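Side-chain contacts in adenosine kinase (Sinorhizobium meliloti, PDB 3UBO), which probably phosphorylates the 5'-hydroxyl of adenosine, as pfkB-family adenosine kinases do, and is bound here to adenosine and ADP: residues 232-237 and 252-257; 243-248 and 280-285; 262-267 and 302-307; 308-311 and 317-320. All blocks are in the same frame, centred on the assembly; numbering follows the deposited sequence.

Contact 1 (232-237 and 252-257). With ADP (adenosine-5'-diphosphate), chain D.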
# COMPACT_ATOMS: atom_id res chain seq x y z
N ARG A 232 25.38 -19.68 25.52
CA ARG A 232 25.83 -18.83 26.62
C ARG A 232 24.90 -17.65 26.77
O ARG A 232 24.59 -17.23 27.90
CB ARG A 232 27.23 -18.28 26.34
CG ARG A 232 27.66 -17.18 27.35
CD ARG A 232 28.55 -17.77 28.46
NE ARG A 232 28.63 -16.97 29.70
CZ ARG A 232 29.56 -17.15 30.65
NH1 ARG A 232 30.52 -18.09 30.50
NH2 ARG A 232 29.55 -16.39 31.74
N ALA A 233 24.50 -17.10 25.63
CA ALA A 233 23.66 -15.91 25.60
C ALA A 233 22.27 -16.23 26.12
O ALA A 233 21.64 -15.40 26.81
CB ALA A 233 23.60 -15.32 24.21
N LEU A 234 21.81 -17.45 25.83
CA LEU A 234 20.51 -17.92 26.32
C LEU A 234 20.46 -17.97 27.85
O LEU A 234 19.42 -17.66 28.43
CB LEU A 234 20.11 -19.27 25.68
CG LEU A 234 19.46 -19.18 24.28
CD1 LEU A 234 19.05 -20.51 23.73
CD2 LEU A 234 18.24 -18.34 24.36
N GLU A 235 21.58 -18.31 28.50
CA GLU A 235 21.65 -18.32 29.96
C GLU A 235 21.53 -16.92 30.49
O GLU A 235 20.70 -16.64 31.33
CB GLU A 235 22.95 -18.94 30.46
CG GLU A 235 23.07 -20.41 30.17
CD GLU A 235 24.46 -20.94 30.54
OE1 GLU A 235 25.33 -20.10 30.93
OE2 GLU A 235 24.64 -22.20 30.42
N LEU A 236 22.38 -16.04 30.00
CA LEU A 236 22.40 -14.69 30.55
C LEU A 236 21.02 -14.02 30.47
O LEU A 236 20.58 -13.31 31.39
CB LEU A 236 23.47 -13.90 29.82
CG LEU A 236 24.78 -14.70 29.79
CD1 LEU A 236 25.79 -14.09 28.82
CD2 LEU A 236 25.37 -14.77 31.19
N LEU A 237 20.35 -14.29 29.35
CA LEU A 237 19.05 -13.72 29.05
C LEU A 237 17.95 -14.24 29.97
O LEU A 237 17.00 -13.51 30.30
CB LEU A 237 18.69 -14.07 27.61
CG LEU A 237 17.24 -13.80 27.20
CD1 LEU A 237 17.14 -12.32 26.92
CD2 LEU A 237 16.73 -14.61 26.02
N GLY A 252 12.26 -20.93 13.39
CA GLY A 252 11.07 -20.73 14.19
C GLY A 252 11.41 -19.95 15.42
O GLY A 252 11.79 -18.80 15.28
N SER A 253 11.32 -20.55 16.62
CA SER A 253 11.58 -19.80 17.88
C SER A 253 12.23 -20.64 19.00
O SER A 253 12.13 -21.86 18.98
CB SER A 253 10.29 -19.16 18.43
OG SER A 253 9.61 -20.05 19.32
N VAL A 254 12.89 -19.99 19.96
CA VAL A 254 13.29 -20.66 21.20
C VAL A 254 13.01 -19.81 22.43
O VAL A 254 13.80 -18.93 22.78
CB VAL A 254 14.78 -21.07 21.22
CG1 VAL A 254 15.67 -19.91 20.87
CG2 VAL A 254 15.13 -21.69 22.57
N VAL A 255 11.87 -20.04 23.09
CA VAL A 255 11.56 -19.34 24.34
C VAL A 255 12.37 -19.84 25.55
O VAL A 255 12.71 -20.97 25.66
CB VAL A 255 10.05 -19.37 24.59
CG1 VAL A 255 9.67 -18.54 25.85
CG2 VAL A 255 9.33 -18.82 23.39
N VAL A 256 12.71 -18.96 26.47
CA VAL A 256 13.62 -19.30 27.57
C VAL A 256 13.04 -18.82 28.94
O VAL A 256 12.56 -17.68 29.05
CB VAL A 256 15.04 -18.73 27.28
CG1 VAL A 256 15.75 -18.37 28.52
CG2 VAL A 256 15.84 -19.73 26.45
N ARG A 257 13.04 -19.74 29.93
CA ARG A 257 12.55 -19.56 31.34
C ARG A 257 13.39 -20.42 32.28
O ARG A 257 13.18 -21.66 32.38
CB ARG A 257 11.08 -19.96 31.46
CG ARG A 257 10.47 -19.43 32.68
CD ARG A 257 9.03 -19.08 32.45
NE ARG A 257 8.21 -20.28 32.19
CZ ARG A 257 6.87 -20.27 32.09
NH1 ARG A 257 6.19 -19.11 32.21
NH2 ARG A 257 6.22 -21.41 31.87
PB ADP D . 13.43 -10.51 12.59
O1B ADP D . 14.80 -9.68 12.17
O2B ADP D . 12.78 -10.18 14.10
O3B ADP D . 12.36 -10.32 11.58
PA ADP D . 13.72 -13.59 12.42
O1A ADP D . 14.90 -14.08 11.38
O2A ADP D . 13.88 -14.27 13.70
O3A ADP D . 14.23 -11.98 12.51
O5' ADP D . 12.14 -13.86 11.92
C5' ADP D . 11.06 -13.53 12.78
C4' ADP D . 9.89 -14.57 12.70
O4' ADP D . 9.09 -14.63 11.43
C3' ADP D . 10.27 -16.13 12.89
O3' ADP D . 10.65 -16.62 14.16
C2' ADP D . 9.27 -16.89 12.03
O2' ADP D . 8.04 -17.39 12.59
C1' ADP D . 9.18 -15.94 10.87
N9 ADP D . 10.27 -16.12 9.86
C8 ADP D . 11.41 -15.36 9.67
N7 ADP D . 12.18 -15.90 8.56
C5 ADP D . 11.48 -17.05 8.07
C6 ADP D . 11.75 -17.98 6.96
N6 ADP D . 12.94 -17.77 6.10
N1 ADP D . 10.88 -18.98 6.69
C2 ADP D . 9.71 -19.14 7.46
N3 ADP D . 9.43 -18.25 8.56
C4 ADP D . 10.31 -17.21 8.83
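L234 leans from the helix 232-237 onto V256 of the strand opposite, and this pair forms the close part of the contact. The two side chains meet at a slant, methyl against methyl, with L234 CD2 3.5 Å from V256 CG2. The other branch of V256 reaches the helix backbone, its CG1 3.7 Å from L234 O. The first torsion of L234 (chi1 -82°) sets its CG anti to the carbonyl carbon, so the isobutyl group leaves the helix toward the strand and both its methyls are used. L234 CD1 stands farther off, 4.3 Å from V254 CG2. Both valines are buried, as is the leucine. In the ribokinase-like fold of pfkB kinases this joins helix 230-240 to a small hairpin, strands 253-257 and 260-264, which carries on from strand 246-247 at the edge of the central parallel sheet; V254 and V256 pair through their backbones with V246 and A244. L237, one turn further along the helix, only skirts the strand and packs on A244 and V246. R232 and E235, which take no part, are exposed to solvent. At the other end of 252-257 the chain turns to the nucleotide: G252 O accepts a 2.7 Å hydrogen bond from the ribose O3' of ADP.

Contact 2 (243-248 and 280-285). With ADP (adenosine-5'-diphosphate), chain D; ADN (adenosine), chain C.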
# COMPACT_ATOMS: atom_id res chain seq x y z
N LEU A 243 10.86 -14.06 31.56
CA LEU A 243 10.46 -14.72 30.31
C LEU A 243 11.15 -13.99 29.13
O LEU A 243 11.26 -12.75 29.09
CB LEU A 243 8.93 -14.65 30.19
CG LEU A 243 8.33 -15.46 29.04
CD1 LEU A 243 9.06 -16.80 29.00
CD2 LEU A 243 6.79 -15.62 29.17
N ALA A 244 11.62 -14.78 28.16
CA ALA A 244 12.31 -14.24 26.99
C ALA A 244 12.22 -15.13 25.69
O ALA A 244 12.88 -16.16 25.55
CB ALA A 244 13.75 -13.96 27.36
N ALA A 245 11.39 -14.68 24.74
CA ALA A 245 11.25 -15.29 23.42
C ALA A 245 12.30 -14.81 22.37
O ALA A 245 12.53 -13.60 22.22
CB ALA A 245 9.82 -15.04 22.91
N VAL A 246 12.93 -15.75 21.65
CA VAL A 246 13.93 -15.41 20.65
C VAL A 246 13.62 -15.94 19.24
O VAL A 246 13.63 -17.15 19.01
CB VAL A 246 15.31 -15.86 21.12
CG1 VAL A 246 16.33 -15.74 20.01
CG2 VAL A 246 15.70 -15.03 22.30
N THR A 247 13.37 -15.05 18.27
CA THR A 247 13.09 -15.50 16.90
C THR A 247 14.34 -16.00 16.16
O THR A 247 15.42 -15.43 16.23
CB THR A 247 12.29 -14.43 16.09
OG1 THR A 247 13.03 -13.20 16.04
CG2 THR A 247 10.89 -14.18 16.68
N LEU A 248 14.16 -17.12 15.46
CA LEU A 248 15.24 -17.80 14.71
C LEU A 248 14.94 -17.87 13.21
O LEU A 248 15.22 -18.87 12.55
CB LEU A 248 15.42 -19.23 15.22
CG LEU A 248 15.78 -19.47 16.70
CD1 LEU A 248 15.50 -20.94 17.13
CD2 LEU A 248 17.22 -18.99 17.01
N ASP A 280 7.65 -8.57 14.60
CA ASP A 280 6.59 -7.80 15.19
C ASP A 280 5.36 -8.65 15.30
O ASP A 280 4.58 -8.50 16.20
CB ASP A 280 6.24 -6.58 14.36
CG ASP A 280 7.39 -5.67 14.16
OD1 ASP A 280 8.37 -5.80 14.88
OD2 ASP A 280 7.30 -4.82 13.28
N LEU A 281 5.16 -9.53 14.35
CA LEU A 281 3.95 -10.30 14.36
C LEU A 281 4.16 -11.63 15.02
O LEU A 281 3.23 -12.33 15.35
CB LEU A 281 3.41 -10.45 12.95
CG LEU A 281 2.30 -9.44 12.78
CD1 LEU A 281 2.66 -8.34 11.88
CD2 LEU A 281 1.05 -10.08 12.36
N TYR A 282 5.41 -11.97 15.25
CA TYR A 282 5.71 -13.11 16.05
C TYR A 282 5.31 -12.84 17.50
O TYR A 282 4.72 -13.67 18.17
CB TYR A 282 7.18 -13.41 16.00
CG TYR A 282 7.53 -14.53 16.91
CD1 TYR A 282 7.84 -14.31 18.22
CD2 TYR A 282 7.53 -15.82 16.45
CE1 TYR A 282 8.15 -15.34 19.03
CE2 TYR A 282 7.84 -16.84 17.25
CZ TYR A 282 8.15 -16.60 18.53
OH TYR A 282 8.46 -17.66 19.33
N ALA A 283 5.63 -11.66 17.96
CA ALA A 283 5.32 -11.25 19.28
C ALA A 283 3.85 -10.99 19.42
O ALA A 283 3.31 -11.11 20.48
CB ALA A 283 6.09 -10.03 19.60
N ALA A 284 3.20 -10.59 18.35
CA ALA A 284 1.80 -10.29 18.44
C ALA A 284 1.05 -11.55 18.71
O ALA A 284 0.14 -11.58 19.50
CB ALA A 284 1.32 -9.68 17.19
N GLY A 285 1.42 -12.61 18.02
CA GLY A 285 0.74 -13.86 18.18
C GLY A 285 1.08 -14.43 19.53
O GLY A 285 0.23 -14.90 20.25
PB ADP D . 13.43 -10.51 12.59
O1B ADP D . 14.80 -9.68 12.17
O2B ADP D . 12.78 -10.18 14.10
O3B ADP D . 12.36 -10.32 11.58
PA ADP D . 13.72 -13.59 12.42
O1A ADP D . 14.90 -14.08 11.38
O2A ADP D . 13.88 -14.27 13.70
O3A ADP D . 14.23 -11.98 12.51
O5' ADP D . 12.14 -13.86 11.92
C5' ADP D . 11.06 -13.53 12.78
C4' ADP D . 9.89 -14.57 12.70
O4' ADP D . 9.09 -14.63 11.43
C3' ADP D . 10.27 -16.13 12.89
O3' ADP D . 10.65 -16.62 14.16
C2' ADP D . 9.27 -16.89 12.03
O2' ADP D . 8.04 -17.39 12.59
C1' ADP D . 9.18 -15.94 10.87
N9 ADP D . 10.27 -16.12 9.86
C8 ADP D . 11.41 -15.36 9.67
N7 ADP D . 12.18 -15.90 8.56
C5 ADP D . 11.48 -17.05 8.07
C6 ADP D . 11.75 -17.98 6.96
N6 ADP D . 12.94 -17.77 6.10
N1 ADP D . 10.88 -18.98 6.69
C2 ADP D . 9.71 -19.14 7.46
N3 ADP D . 9.43 -18.25 8.56
C4 ADP D . 10.31 -17.21 8.83
O5' ADN C . 10.32 -4.43 12.00
C5' ADN C . 9.18 -4.04 11.13
C4' ADN C . 8.79 -2.52 11.23
O4' ADN C . 9.84 -1.70 11.75
C3' ADN C . 8.15 -1.61 10.06
O3' ADN C . 6.82 -1.68 9.62
C2' ADN C . 8.58 -0.17 10.49
O2' ADN C . 7.53 0.82 10.54
C1' ADN C . 9.27 -0.44 11.77
N9 ADN C . 10.37 0.54 12.02
C8 ADN C . 11.50 0.93 11.24
N7 ADN C . 12.33 1.80 11.99
C5 ADN C . 11.70 1.94 13.25
C6 ADN C . 12.04 2.70 14.40
N6 ADN C . 13.24 3.50 14.46
N1 ADN C . 11.16 2.62 15.54
C2 ADN C . 9.99 1.80 15.50
N3 ADN C . 9.62 1.03 14.37
C4 ADN C . 10.48 1.14 13.26
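Y282, T247 and A245 carry this buried contact, with the tyrosine ring lying between helix 278-290 and the chain at strand 246-247. Chi1 of 176° sends the ring of Y282 out from the helix, CG anti to the backbone N, until its face meets the T247 methyl. The methyl of T247 sits over one face in a CH-pi contact: CG2 is 3.5 Å from the ring centroid, 18° from the ring normal, and shifted toward the CG-CD1 side. A245 meets the same ring differently, its CB coming up to the edge near the ring plane, 4.2 Å from CE1. The ring thus takes T247 on a face and A245 at its edge, while S300 and N304 of helix 296-311 also touch it. T247 turns OG1 toward the alpha-phosphate of ADP, a weak and unsettled bond, since its proton could go to A216 O instead and the phosphate position is less sure. Replacing Y282 by an alanine is likely to leave the T247 methyl without its ring face and to open a gap between strand and helix. D280 OD2 lies near the 5' end of adenosine, 3.3 Å from O5', its carboxylate steadied by hydrogen bonds from N65 and S62. D280 ends the Gly-Ala-Gly-Asp sequence at the start of the helix, a signature of the pfkB kinase active site, where the aspartate of relatives serves as general base.

Contact 3 (262-267 and 302-307). With ADP (adenosine-5'-diphosphate), chain D.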
# COMPACT_ATOMS: atom_id res chain seq x y z
N VAL A 262 11.63 -23.94 25.50
CA VAL A 262 10.64 -24.36 24.49
C VAL A 262 11.05 -23.99 23.05
O VAL A 262 10.88 -22.84 22.64
CB VAL A 262 9.24 -23.74 24.77
CG1 VAL A 262 8.15 -24.30 23.81
CG2 VAL A 262 8.85 -23.95 26.21
N ARG A 263 11.57 -24.97 22.28
CA ARG A 263 11.86 -24.79 20.84
C ARG A 263 10.70 -25.20 19.92
O ARG A 263 10.54 -26.37 19.70
CB ARG A 263 13.10 -25.59 20.46
CG ARG A 263 14.12 -25.41 21.51
CD ARG A 263 15.42 -25.97 21.15
NE ARG A 263 16.45 -25.25 21.88
CZ ARG A 263 17.74 -25.59 21.93
NH1 ARG A 263 18.18 -26.69 21.28
NH2 ARG A 263 18.60 -24.81 22.62
N VAL A 264 9.89 -24.27 19.44
CA VAL A 264 8.88 -24.52 18.42
C VAL A 264 9.36 -24.02 17.04
O VAL A 264 9.85 -22.88 16.89
CB VAL A 264 7.51 -23.86 18.77
CG1 VAL A 264 6.48 -24.05 17.65
CG2 VAL A 264 6.99 -24.34 20.16
N GLY A 265 9.21 -24.86 16.03
CA GLY A 265 9.71 -24.53 14.70
C GLY A 265 8.77 -23.72 13.81
O GLY A 265 7.60 -23.49 14.14
N ALA A 266 9.30 -23.28 12.67
CA ALA A 266 8.55 -22.29 11.89
C ALA A 266 7.90 -22.95 10.73
O ALA A 266 8.30 -24.01 10.30
CB ALA A 266 9.43 -21.08 11.46
N SER A 267 6.85 -22.32 10.23
CA SER A 267 6.18 -22.86 9.05
C SER A 267 7.20 -23.00 7.90
O SER A 267 8.33 -22.44 7.96
CB SER A 267 5.02 -21.92 8.64
OG SER A 267 5.12 -20.61 9.25
N LEU A 302 1.74 -19.67 18.03
CA LEU A 302 0.97 -18.53 17.57
C LEU A 302 1.94 -17.49 17.00
O LEU A 302 1.62 -16.77 16.06
CB LEU A 302 0.12 -17.98 18.69
CG LEU A 302 -1.18 -18.76 18.73
CD1 LEU A 302 -1.85 -18.55 20.05
CD2 LEU A 302 -2.09 -18.37 17.55
N GLY A 303 3.16 -17.50 17.54
CA GLY A 303 4.24 -16.67 17.05
C GLY A 303 4.54 -16.90 15.58
O GLY A 303 4.31 -16.01 14.75
N ASN A 304 5.07 -18.09 15.29
CA ASN A 304 5.51 -18.39 13.95
C ASN A 304 4.37 -18.29 12.95
O ASN A 304 4.48 -17.65 11.94
CB ASN A 304 6.21 -19.70 13.93
CG ASN A 304 7.36 -19.74 14.87
OD1 ASN A 304 7.28 -20.37 15.91
ND2 ASN A 304 8.44 -19.04 14.55
N LEU A 305 3.22 -18.87 13.29
CA LEU A 305 2.04 -18.76 12.43
C LEU A 305 1.79 -17.32 11.94
O LEU A 305 1.50 -17.10 10.77
CB LEU A 305 0.80 -19.29 13.16
CG LEU A 305 -0.55 -18.99 12.50
CD1 LEU A 305 -0.71 -19.79 11.22
CD2 LEU A 305 -1.69 -19.27 13.46
N ALA A 306 1.90 -16.36 12.85
CA ALA A 306 1.62 -14.93 12.56
C ALA A 306 2.75 -14.28 11.77
O ALA A 306 2.48 -13.59 10.81
CB ALA A 306 1.35 -14.15 13.82
N ALA A 307 4.00 -14.50 12.20
CA ALA A 307 5.17 -14.08 11.48
C ALA A 307 5.05 -14.47 9.97
O ALA A 307 5.11 -13.62 9.04
CB ALA A 307 6.38 -14.69 12.12
PB ADP D . 13.43 -10.51 12.59
O1B ADP D . 14.80 -9.68 12.17
O2B ADP D . 12.78 -10.18 14.10
O3B ADP D . 12.36 -10.32 11.58
PA ADP D . 13.72 -13.59 12.42
O1A ADP D . 14.90 -14.08 11.38
O2A ADP D . 13.88 -14.27 13.70
O3A ADP D . 14.23 -11.98 12.51
O5' ADP D . 12.14 -13.86 11.92
C5' ADP D . 11.06 -13.53 12.78
C4' ADP D . 9.89 -14.57 12.70
O4' ADP D . 9.09 -14.63 11.43
C3' ADP D . 10.27 -16.13 12.89
O3' ADP D . 10.65 -16.62 14.16
C2' ADP D . 9.27 -16.89 12.03
O2' ADP D . 8.04 -17.39 12.59
C1' ADP D . 9.18 -15.94 10.87
N9 ADP D . 10.27 -16.12 9.86
C8 ADP D . 11.41 -15.36 9.67
N7 ADP D . 12.18 -15.90 8.56
C5 ADP D . 11.48 -17.05 8.07
C6 ADP D . 11.75 -17.98 6.96
N6 ADP D . 12.94 -17.77 6.10
N1 ADP D . 10.88 -18.98 6.69
C2 ADP D . 9.71 -19.14 7.46
N3 ADP D . 9.43 -18.25 8.56
C4 ADP D . 10.31 -17.21 8.83
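N304 on helix 296-311 faces the chain 264-267 across the ribose side of the ADP pocket, which in this ribokinase-like fold is bordered by the hairpin of strands 253-257 and 260-264 and the loop after it. The contact is centred on that one side chain. Its first torsion (chi1 -57°) sets CG anti to the carbonyl carbon, and the amide is carried off the helix toward A266.

The van der Waals contacts bring A266 CB against the amide group, 4.2 Å from N304 CG, and the CG1 branch of V264 obliquely to the far end of the same group. The polar neighbours are backbone carbonyls: G265 O stands 3.8 Å from N304 CG, and V264 O lies near the amide too. Toward the nucleotide, N304 CG is 3.3 Å from the ribose O2', close enough for the amide to be a polar neighbour of that hydroxyl. With a leucine at N304, the ribose hydroxyl would probably lose this polar partner and the two carbonyls would face an apolar branch instead. Y282 and S253 pack on the asparagine as well.

Beyond the amide the fit is looser: S267 OG stays 4.1 Å from N304 O, while S267 O comes to 3.6 Å from the adenine C2.

Contact 4 (308-311 and 317-320). With ADP (adenosine-5'-diphosphate), chain D.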
# COMPACT_ATOMS: atom_id res chain seq x y z
N GLY A 308 4.85 -15.77 9.75
CA GLY A 308 4.97 -16.35 8.44
C GLY A 308 3.92 -15.80 7.51
O GLY A 308 4.24 -15.51 6.40
N ILE A 309 2.68 -15.62 7.95
CA ILE A 309 1.66 -15.00 7.11
C ILE A 309 2.07 -13.60 6.60
O ILE A 309 1.73 -13.23 5.47
CB ILE A 309 0.31 -14.87 7.82
CG1 ILE A 309 -0.30 -16.28 8.00
CG2 ILE A 309 -0.64 -13.85 7.08
CD1 ILE A 309 -1.68 -16.32 8.71
N VAL A 310 2.81 -12.85 7.40
CA VAL A 310 3.05 -11.44 7.07
C VAL A 310 4.25 -11.26 6.10
O VAL A 310 4.36 -10.23 5.41
CB VAL A 310 3.20 -10.53 8.31
CG1 VAL A 310 4.66 -10.48 8.81
CG2 VAL A 310 2.73 -9.13 7.97
N ILE A 311 5.11 -12.28 6.11
CA ILE A 311 6.28 -12.42 5.26
C ILE A 311 5.86 -12.80 3.81
O ILE A 311 6.61 -12.61 2.87
CB ILE A 311 7.20 -13.57 5.77
CG1 ILE A 311 7.84 -13.28 7.14
CG2 ILE A 311 8.30 -13.92 4.74
CD1 ILE A 311 9.04 -14.29 7.43
N ARG A 317 1.64 -5.41 7.98
CA ARG A 317 0.39 -5.66 8.72
C ARG A 317 -0.67 -6.44 7.94
O ARG A 317 -1.01 -6.09 6.81
CB ARG A 317 -0.27 -4.32 9.23
CG ARG A 317 0.42 -3.60 10.38
CD ARG A 317 -0.36 -2.34 10.75
NE ARG A 317 0.41 -1.40 11.58
CZ ARG A 317 -0.07 -0.22 11.99
NH1 ARG A 317 -1.32 0.11 11.63
NH2 ARG A 317 0.69 0.64 12.75
N PRO A 318 -1.26 -7.47 8.56
CA PRO A 318 -2.40 -8.23 7.99
C PRO A 318 -3.51 -7.26 7.70
O PRO A 318 -3.80 -6.51 8.56
CB PRO A 318 -2.87 -9.09 9.17
CG PRO A 318 -2.22 -8.36 10.43
CD PRO A 318 -0.89 -7.93 9.91
N LEU A 319 -4.11 -7.24 6.54
CA LEU A 319 -5.13 -6.23 6.24
C LEU A 319 -6.55 -6.77 6.45
O LEU A 319 -7.57 -6.11 6.09
CB LEU A 319 -4.96 -5.74 4.80
CG LEU A 319 -3.51 -5.33 4.47
CD1 LEU A 319 -3.34 -5.08 2.93
CD2 LEU A 319 -3.01 -4.12 5.35
N VAL A 320 -6.60 -7.99 7.00
CA VAL A 320 -7.85 -8.64 7.37
C VAL A 320 -7.54 -9.47 8.62
O VAL A 320 -6.37 -9.94 8.80
CB VAL A 320 -8.43 -9.53 6.23
CG1 VAL A 320 -8.82 -8.68 4.99
CG2 VAL A 320 -7.44 -10.63 5.90
PB ADP D . 13.43 -10.51 12.59
O1B ADP D . 14.80 -9.68 12.17
O2B ADP D . 12.78 -10.18 14.10
O3B ADP D . 12.36 -10.32 11.58
PA ADP D . 13.72 -13.59 12.42
O1A ADP D . 14.90 -14.08 11.38
O2A ADP D . 13.88 -14.27 13.70
O3A ADP D . 14.23 -11.98 12.51
O5' ADP D . 12.14 -13.86 11.92
C5' ADP D . 11.06 -13.53 12.78
C4' ADP D . 9.89 -14.57 12.70
O4' ADP D . 9.09 -14.63 11.43
C3' ADP D . 10.27 -16.13 12.89
O3' ADP D . 10.65 -16.62 14.16
C2' ADP D . 9.27 -16.89 12.03
O2' ADP D . 8.04 -17.39 12.59
C1' ADP D . 9.18 -15.94 10.87
N9 ADP D . 10.27 -16.12 9.86
C8 ADP D . 11.41 -15.36 9.67
N7 ADP D . 12.18 -15.90 8.56
C5 ADP D . 11.48 -17.05 8.07
C6 ADP D . 11.75 -17.98 6.96
N6 ADP D . 12.94 -17.77 6.10
N1 ADP D . 10.88 -18.98 6.69
C2 ADP D . 9.71 -19.14 7.46
N3 ADP D . 9.43 -18.25 8.56
C4 ADP D . 10.31 -17.21 8.83
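At the end of helix 296-311, the helix that borders the ADP pocket of this ribokinase-like kinase, V310 turns onto R317 and P318 in the loop leading to helix 322-336. A single methyl does the touching. CG2 of V310, anti to the backbone N, points at the loop and stands 3.9 Å from the backbone N of R317. The same methyl approaches the proline ring at its CD, 4.3 Å away, so it meets the R317-P318 junction where the ring is joined to the chain. The contact is slight, van der Waals in kind, and all three residues are buried.

R317 and I311 each reach toward a ligand site. The side chain of R317 goes to other partners: NE bonds N65 OD1 and NH2 bonds G60 O, with a cation-pi contact to F92; it comes within about 7 Å of the bound adenosine. On the helix, the next residue after V310, I311, extends CD1 to the adenine of ADP, 3.4 Å from C8.

L281 of helix 278-290 packs on both V310 and P318 and so completes the apolar cluster, S72 of helix 62-73 touches P318, and further along the loop V320 packs on R21 of the second subunit.

All four contacts reach ADP and all fall between residues 232 and 320. Contacts 2 and 3 lie closest, their centres about 8 Å apart, while contacts 1 and 4 stand about 26 Å apart at the two ends of the group. Along the chain contact 1 interleaves with contact 2, and contact 2 with contact 3; contact 4 follows them all. Contacts 1 and 3 share the hairpin of strands 253-257 and 260-264, contact 1 joins contact 2 through backbone bonds to the segment at strand 246-247, and contacts 3 and 4 share helix 296-311. The nucleotide pocket is therefore assembled from sheet edge, hairpin and helices that are mutually packed.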